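PDB 3K8G: outer membrane protein TP0453 from Treponema pallidum, which alters membrane permeability at acidic pH, increases the permeability of lipid vesicles and might take part in ligand transport. Local coordinates for residues A[20-25]-A[143-148]; A[45-50]-A[108-113]; A[117-122]-A[132-137]; A[175-180]-A[200-205]. All coordinates share one frame; numbering follows the deposited sequence.

Interaction 1. Residues A[20-25]-A[143-148]; sequences DVYLYF and PQLPPR
Tyr-22 touches Leu-145 with its base and Pro-143 with its tip, just ahead of helix 147-153. Its CB lies 3.8 Å from CD1 of Leu-145. The same methyl lies 3.8 Å from CG and also from CD2 of Tyr-22, so one methyl covers the root of the ring. It comes in obliquely to the ring plane. Farther out the partner changes. CZ of Tyr-22 is 4.0 Å from CB of Pro-143. The hydroxyl OH of Tyr-22 is 3.7 Å from the same Pro-143 CB, a van der Waals touch. Both Pro-143 and Leu-145 cross the tyrosine at about a right angle. Tyr-22 has CG anti to its carbonyl carbon (chi1 -76°), which carries the ring from strand 21-26 toward Pro-143 and Leu-145. The polar end is held elsewhere: OH of Tyr-22 hydrogen-bonds to Gly-16 O and Ala-19 N, in the link from helix 11-15 to the strand. Two bonds to backbone atoms thus fix the buried hydroxyl, while Leu-145 CD1 and Pro-143 CB pack on the base and the tip. Pro-146 follows as the N-cap residue of helix 147-153. That helix adds Phe-149 against Tyr-22, and Ala-60 of strand 54-62 also touches the tyrosine. On the other flank of strand 21-26, strand 162-166 sends Tyr-165 against Leu-145.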
loop_
_atom_site.group_PDB
_atom_site.type_symbol
_atom_site.label_atom_id
_atom_site.label_comp_id
_atom_site.label_asym_id
_atom_site.label_seq_id
_atom_site.Cartn_x
_atom_site.Cartn_y
_atom_site.Cartn_z
ATOM N N ASP A 20 7.316 7.010 2.901
ATOM C CA ASP A 20 7.842 6.115 3.941
ATOM C C ASP A 20 7.510 4.642 3.700
ATOM O O ASP A 20 8.268 3.753 4.137
ATOM C CB ASP A 20 7.285 6.564 5.262
ATOM C CG ASP A 20 7.717 7.967 5.584
ATOM O OD1 ASP A 20 8.823 8.080 6.092
ATOM O OD2 ASP A 20 7.013 8.950 5.258
ATOM N N VAL A 21 6.357 4.378 3.058
ATOM C CA VAL A 21 5.926 2.984 2.730
ATOM C C VAL A 21 5.350 2.961 1.320
ATOM O O VAL A 21 4.587 3.866 0.975
ATOM C CB VAL A 21 4.817 2.448 3.688
ATOM C CG1 VAL A 21 4.388 1.016 3.312
ATOM C CG2 VAL A 21 5.279 2.512 5.164
ATOM N N TYR A 22 5.766 1.976 0.500
ATOM C CA TYR A 22 5.144 1.760 -0.794
ATOM C C TYR A 22 4.394 0.446 -0.691
ATOM O O TYR A 22 4.876 -0.483 -0.028
ATOM C CB TYR A 22 6.191 1.693 -1.934
ATOM C CG TYR A 22 6.685 3.082 -2.273
ATOM C CD1 TYR A 22 5.944 3.930 -3.127
ATOM C CD2 TYR A 22 7.875 3.559 -1.703
ATOM C CE1 TYR A 22 6.414 5.243 -3.422
ATOM C CE2 TYR A 22 8.335 4.904 -1.981
ATOM C CZ TYR A 22 7.603 5.696 -2.834
ATOM O OH TYR A 22 8.025 6.982 -3.046
ATOM N N LEU A 23 3.235 0.373 -1.361
ATOM C CA LEU A 23 2.366 -0.801 -1.269
ATOM C C LEU A 23 1.865 -1.192 -2.649
ATOM O O LEU A 23 1.621 -0.351 -3.505
ATOM C CB LEU A 23 1.139 -0.516 -0.379
ATOM C CG LEU A 23 1.391 0.061 1.017
ATOM C CD1 LEU A 23 1.471 1.630 0.941
ATOM C CD2 LEU A 23 0.250 -0.377 1.981
ATOM N N TYR A 24 1.731 -2.489 -2.883
ATOM C CA TYR A 24 1.074 -2.934 -4.080
ATOM C C TYR A 24 0.147 -4.114 -3.716
ATOM O O TYR A 24 0.594 -5.094 -3.115
ATOM C CB TYR A 24 2.135 -3.356 -5.112
ATOM C CG TYR A 24 1.538 -4.117 -6.257
ATOM C CD1 TYR A 24 0.842 -3.469 -7.264
ATOM C CD2 TYR A 24 1.675 -5.507 -6.323
ATOM C CE1 TYR A 24 0.266 -4.215 -8.344
ATOM C CE2 TYR A 24 1.100 -6.264 -7.380
ATOM C CZ TYR A 24 0.427 -5.607 -8.382
ATOM O OH TYR A 24 -0.106 -6.368 -9.405
ATOM N N PHE A 25 -1.134 -4.006 -4.085
ATOM C CA PHE A 25 -2.115 -5.074 -3.825
ATOM C C PHE A 25 -2.788 -5.492 -5.144
ATOM O O PHE A 25 -3.577 -4.721 -5.673
ATOM C CB PHE A 25 -3.265 -4.544 -2.968
ATOM C CG PHE A 25 -2.876 -4.078 -1.580
ATOM C CD1 PHE A 25 -3.087 -4.896 -0.474
ATOM C CD2 PHE A 25 -2.402 -2.791 -1.371
ATOM C CE1 PHE A 25 -2.767 -4.474 0.812
ATOM C CE2 PHE A 25 -2.076 -2.358 -0.084
ATOM C CZ PHE A 25 -2.255 -3.192 1.001
ATOM N N PRO A 143 10.494 7.180 -8.072
ATOM C CA PRO A 143 10.902 6.477 -6.848
ATOM C C PRO A 143 11.781 5.244 -7.180
ATOM O O PRO A 143 11.682 4.691 -8.287
ATOM C CB PRO A 143 9.572 5.999 -6.249
ATOM C CG PRO A 143 8.633 5.964 -7.367
ATOM C CD PRO A 143 9.030 7.099 -8.288
ATOM N N GLN A 144 12.635 4.864 -6.234
ATOM C CA GLN A 144 13.478 3.676 -6.338
ATOM C C GLN A 144 12.901 2.550 -5.499
ATOM O O GLN A 144 12.610 2.735 -4.317
ATOM C CB GLN A 144 14.886 3.987 -5.849
ATOM C CG GLN A 144 15.591 5.114 -6.605
ATOM C CD GLN A 144 16.771 5.647 -5.792
ATOM O OE1 GLN A 144 16.592 6.115 -4.668
ATOM N NE2 GLN A 144 17.971 5.561 -6.345
ATOM N N LEU A 145 12.665 1.400 -6.122
ATOM C CA LEU A 145 12.015 0.297 -5.445
ATOM C C LEU A 145 12.835 -0.969 -5.643
ATOM O O LEU A 145 13.528 -1.093 -6.645
ATOM C CB LEU A 145 10.600 0.042 -6.010
ATOM C CG LEU A 145 9.367 0.861 -5.548
ATOM C CD1 LEU A 145 9.223 0.853 -3.986
ATOM C CD2 LEU A 145 9.425 2.257 -6.065
ATOM N N PRO A 146 12.722 -1.937 -4.701
ATOM C CA PRO A 146 13.573 -3.123 -4.858
ATOM C C PRO A 146 13.083 -4.029 -5.998
ATOM O O PRO A 146 11.947 -3.917 -6.410
ATOM C CB PRO A 146 13.472 -3.848 -3.515
ATOM C CG PRO A 146 12.298 -3.309 -2.825
ATOM C CD PRO A 146 11.991 -1.912 -3.408
ATOM N N PRO A 147 13.961 -4.908 -6.515
ATOM C CA PRO A 147 13.599 -5.667 -7.709
ATOM C C PRO A 147 12.337 -6.520 -7.625
ATOM O O PRO A 147 11.584 -6.547 -8.589
ATOM C CB PRO A 147 14.824 -6.541 -7.970
ATOM C CG PRO A 147 15.940 -5.847 -7.275
ATOM C CD PRO A 147 15.340 -5.190 -6.070
ATOM N N ARG A 148 12.095 -7.231 -6.518
ATOM C CA ARG A 148 10.876 -8.073 -6.466
ATOM C C ARG A 148 9.612 -7.215 -6.362
ATOM O O ARG A 148 8.558 -7.556 -6.889
ATOM C CB ARG A 148 10.935 -9.094 -5.296
ATOM C CG ARG A 148 9.687 -9.938 -5.219
ATOM C CD ARG A 148 9.788 -11.068 -4.193
ATOM N NE ARG A 148 8.571 -11.856 -4.245
ATOM C CZ ARG A 148 8.320 -12.857 -3.406
ATOM N NH1 ARG A 148 9.206 -13.167 -2.467
ATOM N NH2 ARG A 148 7.184 -13.514 -3.498
#

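Interaction 2. Residues A[45-50]-A[108-113]; sequences ADIKKI and TDVSIP
Ile-47 and Thr-108 reach toward each other tip to tip, with Ile-47 CD1 4.0 Å from Thr-108 CG2. The same Ile-47 methyl also lies 4.2 Å from Val-110 CG2, and here the two side chains cross obliquely. One turn of helix later, Ile-50 runs past Val-110 in the opposite direction. Its CD1 stops 4.0 Å from Val-110 CG1. Val-110 therefore divides its two methyls between the two isoleucines. Its chi1 of -177° sets CG1 anti to the backbone N and turns CG2 the other way, toward Ile-47. Ile-50 has CG1 anti to its carbonyl carbon and a nearly straight chain beyond (chi2 170°), so CD1 extends to the strand. Helix 45-50 and strand 108-113 run at 40° to each other, with axes 11.3 Å apart at closest approach. Phe-80 of helix 78-81 packs on Ile-50, and Phe-85 touches Val-110. A bound methylpentanediol, probably from the crystallisation liquor, lies about 3 Å from the Ile-47 side chain. Amphipathic helices 2, 3 and 9 move away from helices 7 and 8 when the cavity opens; whether this contact of helix 3 changes is not established. Methyl packing, with no hydrogen bond or salt bridge across, sets no fixed bond geometry here.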
loop_
_atom_site.group_PDB
_atom_site.type_symbol
_atom_site.label_atom_id
_atom_site.label_comp_id
_atom_site.label_asym_id
_atom_site.label_seq_id
_atom_site.Cartn_x
_atom_site.Cartn_y
_atom_site.Cartn_z
ATOM N N ALA A 45 -19.387 3.693 0.891
ATOM C CA ALA A 45 -19.732 2.742 -0.166
ATOM C C ALA A 45 -18.908 2.949 -1.438
ATOM O O ALA A 45 -18.508 1.966 -2.079
ATOM C CB ALA A 45 -21.238 2.757 -0.463
ATOM N N ASP A 46 -18.634 4.219 -1.770
ATOM C CA ASP A 46 -18.000 4.583 -3.040
ATOM C C ASP A 46 -16.613 3.931 -3.168
ATOM O O ASP A 46 -16.242 3.409 -4.234
ATOM C CB ASP A 46 -17.856 6.110 -3.204
ATOM C CG ASP A 46 -19.087 6.895 -2.749
ATOM O OD1 ASP A 46 -19.219 7.184 -1.540
ATOM O OD2 ASP A 46 -19.904 7.268 -3.617
ATOM N N ILE A 47 -15.859 3.960 -2.085
ATOM C CA ILE A 47 -14.488 3.370 -2.096
ATOM C C ILE A 47 -14.546 1.863 -2.325
ATOM O O ILE A 47 -13.832 1.333 -3.182
ATOM C CB ILE A 47 -13.691 3.712 -0.817
ATOM C CG1 ILE A 47 -13.730 5.221 -0.531
ATOM C CG2 ILE A 47 -12.212 3.248 -0.925
ATOM C CD1 ILE A 47 -12.947 6.109 -1.538
ATOM N N LYS A 48 -15.437 1.174 -1.600
ATOM C CA LYS A 48 -15.640 -0.263 -1.811
ATOM C C LYS A 48 -16.088 -0.525 -3.238
ATOM O O LYS A 48 -15.575 -1.427 -3.899
ATOM C CB LYS A 48 -16.642 -0.857 -0.794
ATOM C CG LYS A 48 -16.031 -1.143 0.573
ATOM C CD LYS A 48 -16.790 -2.222 1.340
ATOM C CE LYS A 48 -16.115 -2.504 2.687
ATOM N NZ LYS A 48 -16.685 -3.709 3.379
ATOM N N LYS A 49 -17.026 0.288 -3.731
ATOM C CA LYS A 49 -17.496 0.139 -5.105
ATOM C C LYS A 49 -16.356 0.271 -6.115
ATOM O O LYS A 49 -16.286 -0.500 -7.088
ATOM C CB LYS A 49 -18.639 1.122 -5.407
ATOM C CG LYS A 49 -19.982 0.675 -4.784
ATOM C CD LYS A 49 -21.076 1.738 -4.972
ATOM C CE LYS A 49 -22.427 1.277 -4.421
ATOM N NZ LYS A 49 -22.353 1.060 -2.953
ATOM N N ILE A 50 -15.466 1.238 -5.886
ATOM C CA ILE A 50 -14.297 1.427 -6.765
ATOM C C ILE A 50 -13.391 0.193 -6.730
ATOM O O ILE A 50 -12.952 -0.305 -7.796
ATOM C CB ILE A 50 -13.525 2.740 -6.435
ATOM C CG1 ILE A 50 -14.412 3.966 -6.749
ATOM C CG2 ILE A 50 -12.192 2.833 -7.237
ATOM C CD1 ILE A 50 -13.870 5.279 -6.244
ATOM N N THR A 108 -11.050 12.384 2.169
ATOM C CA THR A 108 -10.784 11.649 0.933
ATOM C C THR A 108 -11.071 12.450 -0.327
ATOM O O THR A 108 -12.146 13.050 -0.458
ATOM C CB THR A 108 -11.557 10.315 0.898
ATOM O OG1 THR A 108 -11.362 9.633 2.131
ATOM C CG2 THR A 108 -11.042 9.411 -0.227
ATOM N N ASP A 109 -10.079 12.497 -1.233
ATOM C CA ASP A 109 -10.245 13.062 -2.560
ATOM C C ASP A 109 -10.080 11.971 -3.618
ATOM O O ASP A 109 -9.242 11.085 -3.484
ATOM C CB ASP A 109 -9.262 14.213 -2.749
ATOM C CG ASP A 109 -9.355 15.227 -1.599
ATOM O OD1 ASP A 109 -10.513 15.558 -1.192
ATOM O OD2 ASP A 109 -8.312 15.623 -1.047
ATOM N N VAL A 110 -10.910 12.017 -4.647
ATOM C CA VAL A 110 -10.927 10.966 -5.646
ATOM C C VAL A 110 -11.064 11.596 -7.007
ATOM O O VAL A 110 -11.870 12.534 -7.208
ATOM C CB VAL A 110 -12.056 9.917 -5.426
ATOM C CG1 VAL A 110 -11.973 8.782 -6.481
ATOM C CG2 VAL A 110 -12.042 9.341 -4.007
ATOM N N SER A 111 -10.309 11.046 -7.949
ATOM C CA SER A 111 -10.453 11.380 -9.348
ATOM C C SER A 111 -10.462 10.124 -10.165
ATOM O O SER A 111 -9.796 9.143 -9.811
ATOM C CB SER A 111 -9.238 12.208 -9.829
ATOM O OG SER A 111 -9.603 12.761 -11.074
ATOM N N ILE A 112 -11.192 10.143 -11.279
ATOM C CA ILE A 112 -11.146 9.045 -12.238
ATOM C C ILE A 112 -10.710 9.693 -13.552
ATOM O O ILE A 112 -11.545 10.040 -14.392
ATOM C CB ILE A 112 -12.516 8.315 -12.425
ATOM C CG1 ILE A 112 -13.179 7.965 -11.084
ATOM C CG2 ILE A 112 -12.349 7.064 -13.308
ATOM C CD1 ILE A 112 -12.460 6.949 -10.280
ATOM N N PRO A 113 -9.398 9.886 -13.729
ATOM C CA PRO A 113 -8.982 10.754 -14.837
ATOM C C PRO A 113 -9.073 10.115 -16.225
ATOM O O PRO A 113 -8.860 10.811 -17.217
ATOM C CB PRO A 113 -7.538 11.137 -14.485
ATOM C CG PRO A 113 -7.089 10.159 -13.471
ATOM C CD PRO A 113 -8.267 9.425 -12.904
#

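Interaction 3. Residues A[117-122]-A[132-137]; sequences FSCVIF and KMLSRL
Met-133 and Leu-134 of helix 130-135, a predicted amphipathic helix, pack against Cys-119 and Ile-121 on strand 117-123, in a helix-on-sheet contact. Met-133 does most of the work. Its CG is anti to the backbone N (chi1 -179°) and the chain stays extended to CE, so it reaches straight to the strand. Its SD lies 3.6 Å from Ile-121 CG1 and 3.8 Å from Ile-121 CD1. Met-133 and Ile-121 slide past each other in opposite directions. Beyond the sulfur, CE of Met-133 comes to 3.9 Å from Cys-119 CB. The thiol sulfur SG of Cys-119 touches CD2 of Leu-134 at 3.8 Å, so this cysteine packs against two successive helix residues. All four side chains are buried, and no hydrogen bond crosses. On the helix itself, Ser-135 OG hydrogen-bonds back to Lys-132 O at 2.6 Å. Val-14 of helix 11-15 touches Met-133, and Phe-71 of strand 67-74 touches Cys-119. Arg-136 turns to other partners, with a salt bridge to Glu-128 and a hydrogen bond to Val-14 O. Alternate strand residues, Cys-119 and Ile-121, face apolar side chains of the helix, consistent with an amphipathic helix covering a β-sheet.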
loop_
_atom_site.group_PDB
_atom_site.type_symbol
_atom_site.label_atom_id
_atom_site.label_comp_id
_atom_site.label_asym_id
_atom_site.label_seq_id
_atom_site.Cartn_x
_atom_site.Cartn_y
_atom_site.Cartn_z
ATOM N N PHE A 117 -8.291 4.259 -14.971
ATOM C CA PHE A 117 -7.415 4.731 -13.853
ATOM C C PHE A 117 -8.236 5.435 -12.813
ATOM O O PHE A 117 -9.142 6.231 -13.152
ATOM C CB PHE A 117 -6.405 5.826 -14.281
ATOM C CG PHE A 117 -5.511 5.458 -15.420
ATOM C CD1 PHE A 117 -4.939 4.195 -15.506
ATOM C CD2 PHE A 117 -5.170 6.419 -16.363
ATOM C CE1 PHE A 117 -4.069 3.874 -16.549
ATOM C CE2 PHE A 117 -4.299 6.113 -17.409
ATOM C CZ PHE A 117 -3.752 4.834 -17.502
ATOM N N SER A 118 -7.867 5.232 -11.555
ATOM C CA SER A 118 -8.447 5.986 -10.436
ATOM C C SER A 118 -7.317 6.518 -9.532
ATOM O O SER A 118 -6.283 5.884 -9.431
ATOM C CB SER A 118 -9.390 5.117 -9.612
ATOM O OG SER A 118 -8.770 3.914 -9.145
ATOM N N CYS A 119 -7.509 7.698 -8.934
ATOM C CA CYS A 119 -6.541 8.271 -7.979
ATOM C C CYS A 119 -7.281 8.670 -6.721
ATOM O O CYS A 119 -8.314 9.329 -6.799
ATOM C CB CYS A 119 -5.859 9.522 -8.575
ATOM S SG CYS A 119 -4.916 9.176 -10.096
ATOM N N VAL A 120 -6.744 8.297 -5.564
ATOM C CA VAL A 120 -7.378 8.558 -4.286
ATOM C C VAL A 120 -6.295 9.092 -3.381
ATOM O O VAL A 120 -5.177 8.549 -3.338
ATOM C CB VAL A 120 -7.967 7.258 -3.654
ATOM C CG1 VAL A 120 -8.465 7.494 -2.215
ATOM C CG2 VAL A 120 -9.078 6.705 -4.521
ATOM N N ILE A 121 -6.605 10.184 -2.692
ATOM C CA ILE A 121 -5.696 10.704 -1.709
ATOM C C ILE A 121 -6.509 10.777 -0.427
ATOM O O ILE A 121 -7.592 11.395 -0.405
ATOM C CB ILE A 121 -5.222 12.147 -2.103
ATOM C CG1 ILE A 121 -4.520 12.130 -3.480
ATOM C CG2 ILE A 121 -4.334 12.738 -0.985
ATOM C CD1 ILE A 121 -4.187 13.542 -4.016
ATOM N N PHE A 122 -6.004 10.137 0.617
ATOM C CA PHE A 122 -6.710 10.036 1.886
ATOM C C PHE A 122 -5.815 10.548 3.000
ATOM O O PHE A 122 -4.637 10.187 3.070
ATOM C CB PHE A 122 -7.041 8.561 2.178
ATOM C CG PHE A 122 -7.475 8.330 3.586
ATOM C CD1 PHE A 122 -8.787 8.626 3.973
ATOM C CD2 PHE A 122 -6.559 7.894 4.544
ATOM C CE1 PHE A 122 -9.201 8.457 5.314
ATOM C CE2 PHE A 122 -6.965 7.720 5.883
ATOM C CZ PHE A 122 -8.270 8.004 6.263
ATOM N N LYS A 132 -2.045 18.246 -8.095
ATOM C CA LYS A 132 -0.609 17.985 -8.058
ATOM C C LYS A 132 -0.300 16.508 -8.340
ATOM O O LYS A 132 0.643 16.199 -9.098
ATOM C CB LYS A 132 0.021 18.460 -6.742
ATOM C CG LYS A 132 1.514 18.281 -6.691
ATOM C CD LYS A 132 2.129 19.020 -5.476
ATOM C CE LYS A 132 3.657 18.922 -5.552
ATOM N NZ LYS A 132 4.245 19.119 -4.218
ATOM N N MET A 133 -1.079 15.611 -7.731
ATOM C CA MET A 133 -0.957 14.175 -8.067
ATOM C C MET A 133 -1.221 13.912 -9.539
ATOM O O MET A 133 -0.435 13.205 -10.200
ATOM C CB MET A 133 -1.898 13.338 -7.250
ATOM C CG MET A 133 -1.763 11.845 -7.557
ATOM S SD MET A 133 -2.647 10.894 -6.310
ATOM C CE MET A 133 -2.353 9.197 -6.987
ATOM N N LEU A 134 -2.303 14.497 -10.059
ATOM C CA LEU A 134 -2.643 14.333 -11.481
ATOM C C LEU A 134 -1.580 14.868 -12.431
ATOM O O LEU A 134 -1.405 14.320 -13.516
ATOM C CB LEU A 134 -4.028 14.922 -11.819
ATOM C CG LEU A 134 -5.190 14.205 -11.140
ATOM C CD1 LEU A 134 -6.511 14.890 -11.484
ATOM C CD2 LEU A 134 -5.245 12.696 -11.498
ATOM N N SER A 135 -0.849 15.914 -12.030
ATOM C CA SER A 135 0.237 16.443 -12.878
ATOM C C SER A 135 1.343 15.378 -13.154
ATOM O O SER A 135 2.099 15.478 -14.146
ATOM C CB SER A 135 0.885 17.675 -12.263
ATOM O OG SER A 135 1.709 17.310 -11.167
ATOM N N ARG A 136 1.421 14.379 -12.274
ATOM C CA ARG A 136 2.389 13.297 -12.419
ATOM C C ARG A 136 1.952 12.249 -13.462
ATOM O O ARG A 136 2.713 11.346 -13.798
ATOM C CB ARG A 136 2.752 12.687 -11.057
ATOM C CG ARG A 136 3.515 13.728 -10.145
ATOM C CD ARG A 136 4.229 13.064 -8.915
ATOM N NE ARG A 136 3.232 12.478 -8.032
ATOM C CZ ARG A 136 2.682 13.125 -6.994
ATOM N NH1 ARG A 136 3.081 14.372 -6.722
ATOM N NH2 ARG A 136 1.765 12.508 -6.224
ATOM N N LEU A 137 0.730 12.371 -13.956
ATOM C CA LEU A 137 0.316 11.631 -15.168
ATOM C C LEU A 137 1.093 12.073 -16.389
ATOM O O LEU A 137 1.280 11.265 -17.327
ATOM C CB LEU A 137 -1.205 11.775 -15.429
ATOM C CG LEU A 137 -2.148 11.163 -14.373
ATOM C CD1 LEU A 137 -3.580 11.621 -14.643
ATOM C CD2 LEU A 137 -2.074 9.635 -14.332
#

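Interaction 4. Residues A[175-180]-A[200-205]; sequences KLLNFP and YLYTLS
Leu-176 and Leu-177, at the end of helix 169-176, pack on Tyr-202 and Leu-204 of strand 199-207, a helix-on-strand contact in the β-half-barrel. Aliphatic packing comes first. Leu-176 and Leu-204 reach toward each other tip to tip, and their CD2 methyls are 3.5 Å apart, a close fit for two methyl groups. Leu-176 has CG opposite its backbone N (chi1 -175°), which sends CD2 toward the strand. The next kind is aliphatic against aromatic. CD2 of Leu-176 also sits over one face of the Tyr-202 ring, 4.2 Å above its plane and displaced toward the rim. One methyl is thus shared by Tyr-202 and Leu-204, two residues apart on the same side of the strand. All the residues that touch across the contact are buried. No hydrogen bond links the segments. The polar bonds lie to the side: Arg-247 of helix 245-253 donates from NH1 to the carbonyl O of Leu-176, near the helix end. Leu-225 of helix 215-225 touches both Leu-177 and Tyr-202, and Ile-243 of strand 235-244 touches Leu-176. Leu-177 is the first residue to leave the helical path. It crosses Tyr-202 at a slant, and its CD2 lies 3.7 Å from the tyrosine OH.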
loop_
_atom_site.group_PDB
_atom_site.type_symbol
_atom_site.label_atom_id
_atom_site.label_comp_id
_atom_site.label_asym_id
_atom_site.label_seq_id
_atom_site.Cartn_x
_atom_site.Cartn_y
_atom_site.Cartn_z
ATOM N N LYS A 175 5.695 -4.213 14.956
ATOM C CA LYS A 175 4.250 -4.334 14.722
ATOM C C LYS A 175 3.948 -5.687 14.124
ATOM O O LYS A 175 3.062 -6.412 14.583
ATOM C CB LYS A 175 3.738 -3.282 13.733
ATOM C CG LYS A 175 3.810 -1.843 14.200
ATOM C CD LYS A 175 3.663 -0.912 12.985
ATOM C CE LYS A 175 3.606 0.546 13.412
ATOM N NZ LYS A 175 2.319 1.203 13.034
ATOM N N LEU A 176 4.680 -6.016 13.070
ATOM C CA LEU A 176 4.396 -7.212 12.309
ATOM C C LEU A 176 4.561 -8.453 13.167
ATOM O O LEU A 176 3.794 -9.405 13.037
ATOM C CB LEU A 176 5.268 -7.268 11.050
ATOM C CG LEU A 176 5.000 -8.418 10.083
ATOM C CD1 LEU A 176 3.674 -8.240 9.351
ATOM C CD2 LEU A 176 6.158 -8.514 9.105
ATOM N N LEU A 177 5.524 -8.431 14.080
ATOM C CA LEU A 177 5.783 -9.595 14.914
ATOM C C LEU A 177 5.061 -9.547 16.266
ATOM O O LEU A 177 5.265 -10.414 17.105
ATOM C CB LEU A 177 7.293 -9.826 15.067
ATOM C CG LEU A 177 8.188 -9.787 13.808
ATOM C CD1 LEU A 177 9.532 -10.424 14.078
ATOM C CD2 LEU A 177 7.553 -10.411 12.557
ATOM N N ASN A 178 4.204 -8.537 16.445
ATOM C CA ASN A 178 3.356 -8.357 17.636
ATOM C C ASN A 178 4.103 -7.970 18.924
ATOM O O ASN A 178 3.526 -7.994 20.017
ATOM C CB ASN A 178 2.452 -9.579 17.868
ATOM C CG ASN A 178 1.054 -9.203 18.339
ATOM O OD1 ASN A 178 0.790 -8.055 18.705
ATOM N ND2 ASN A 178 0.148 -10.179 18.328
ATOM N N PHE A 179 5.373 -7.586 18.784
ATOM C CA PHE A 179 6.163 -7.097 19.915
ATOM C C PHE A 179 5.777 -5.647 20.234
ATOM O O PHE A 179 4.929 -5.073 19.545
ATOM C CB PHE A 179 7.674 -7.224 19.634
ATOM C CG PHE A 179 8.094 -8.562 19.065
ATOM C CD1 PHE A 179 7.482 -9.750 19.472
ATOM C CD2 PHE A 179 9.129 -8.634 18.128
ATOM C CE1 PHE A 179 7.875 -10.983 18.936
ATOM C CE2 PHE A 179 9.538 -9.864 17.593
ATOM C CZ PHE A 179 8.906 -11.041 17.996
ATOM N N PRO A 180 6.375 -5.046 21.287
ATOM C CA PRO A 180 6.105 -3.624 21.513
ATOM C C PRO A 180 7.041 -2.770 20.662
ATOM O O PRO A 180 7.993 -3.302 20.088
ATOM C CB PRO A 180 6.422 -3.445 23.001
ATOM C CG PRO A 180 7.514 -4.433 23.264
ATOM C CD PRO A 180 7.304 -5.590 22.298
ATOM N N TYR A 200 -2.209 -14.689 6.129
ATOM C CA TYR A 200 -1.216 -14.409 5.100
ATOM C C TYR A 200 0.081 -15.116 5.423
ATOM O O TYR A 200 0.525 -15.076 6.560
ATOM C CB TYR A 200 -1.009 -12.862 4.945
ATOM C CG TYR A 200 -2.056 -12.283 4.031
ATOM C CD1 TYR A 200 -3.341 -12.028 4.486
ATOM C CD2 TYR A 200 -1.787 -12.079 2.676
ATOM C CE1 TYR A 200 -4.336 -11.522 3.620
ATOM C CE2 TYR A 200 -2.777 -11.585 1.803
ATOM C CZ TYR A 200 -4.031 -11.297 2.285
ATOM O OH TYR A 200 -4.986 -10.822 1.396
ATOM N N LEU A 201 0.666 -15.792 4.431
ATOM C CA LEU A 201 2.015 -16.330 4.518
ATOM C C LEU A 201 2.962 -15.241 4.005
ATOM O O LEU A 201 2.616 -14.563 3.033
ATOM C CB LEU A 201 2.161 -17.504 3.549
ATOM C CG LEU A 201 2.127 -18.931 4.087
ATOM C CD1 LEU A 201 1.701 -19.859 2.963
ATOM C CD2 LEU A 201 3.488 -19.351 4.661
ATOM N N TYR A 202 4.131 -15.074 4.609
ATOM C CA TYR A 202 5.025 -13.997 4.095
ATOM C C TYR A 202 6.496 -14.336 4.081
ATOM O O TYR A 202 6.939 -15.277 4.764
ATOM C CB TYR A 202 4.789 -12.664 4.827
ATOM C CG TYR A 202 5.117 -12.700 6.285
ATOM C CD1 TYR A 202 4.108 -12.903 7.228
ATOM C CD2 TYR A 202 6.430 -12.542 6.734
ATOM C CE1 TYR A 202 4.390 -12.950 8.577
ATOM C CE2 TYR A 202 6.723 -12.599 8.087
ATOM C CZ TYR A 202 5.691 -12.791 8.993
ATOM O OH TYR A 202 5.964 -12.833 10.330
ATOM N N THR A 203 7.249 -13.569 3.278
ATOM C CA THR A 203 8.698 -13.593 3.324
ATOM C C THR A 203 9.066 -12.142 3.457
ATOM O O THR A 203 8.432 -11.270 2.839
ATOM C CB THR A 203 9.371 -14.050 1.999
ATOM O OG1 THR A 203 8.790 -15.257 1.533
ATOM C CG2 THR A 203 10.855 -14.308 2.218
ATOM N N LEU A 204 10.117 -11.887 4.212
ATOM C CA LEU A 204 10.635 -10.525 4.304
ATOM C C LEU A 204 12.148 -10.540 4.345
ATOM O O LEU A 204 12.791 -11.564 4.688
ATOM C CB LEU A 204 10.028 -9.762 5.491
ATOM C CG LEU A 204 10.342 -10.193 6.937
ATOM C CD1 LEU A 204 11.704 -9.626 7.435
ATOM C CD2 LEU A 204 9.236 -9.734 7.883
ATOM N N SER A 205 12.712 -9.403 3.955
ATOM C CA SER A 205 14.104 -9.163 4.096
ATOM C C SER A 205 14.224 -7.855 4.870
ATOM O O SER A 205 13.506 -6.885 4.583
ATOM C CB SER A 205 14.713 -9.043 2.703
ATOM O OG SER A 205 16.100 -8.817 2.787
#

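From the N terminus, strand 21-26 comes first, and interaction 1 closes a long loop when the chain reaches 143-148, joining that strand to the lead-in of helix 147-153. Interactions 2 and 3 both fall within that loop, one after the other. Interaction 2 brings helix 45-52 to strand 108-114. Interaction 3 is a short closure from strand 117-123 to helix 130-135. These two touch: the strands are antiparallel neighbours, with probable hydrogen bonds from Asp-109 N to Ile-121 O and from Cys-119 N to Ser-111 O. Interaction 4 opens later and joins helix 169-176 to strand 199-207. It lies across the chain's centre from interactions 2 and 3, about 30 Å between centres. None of the loops cross.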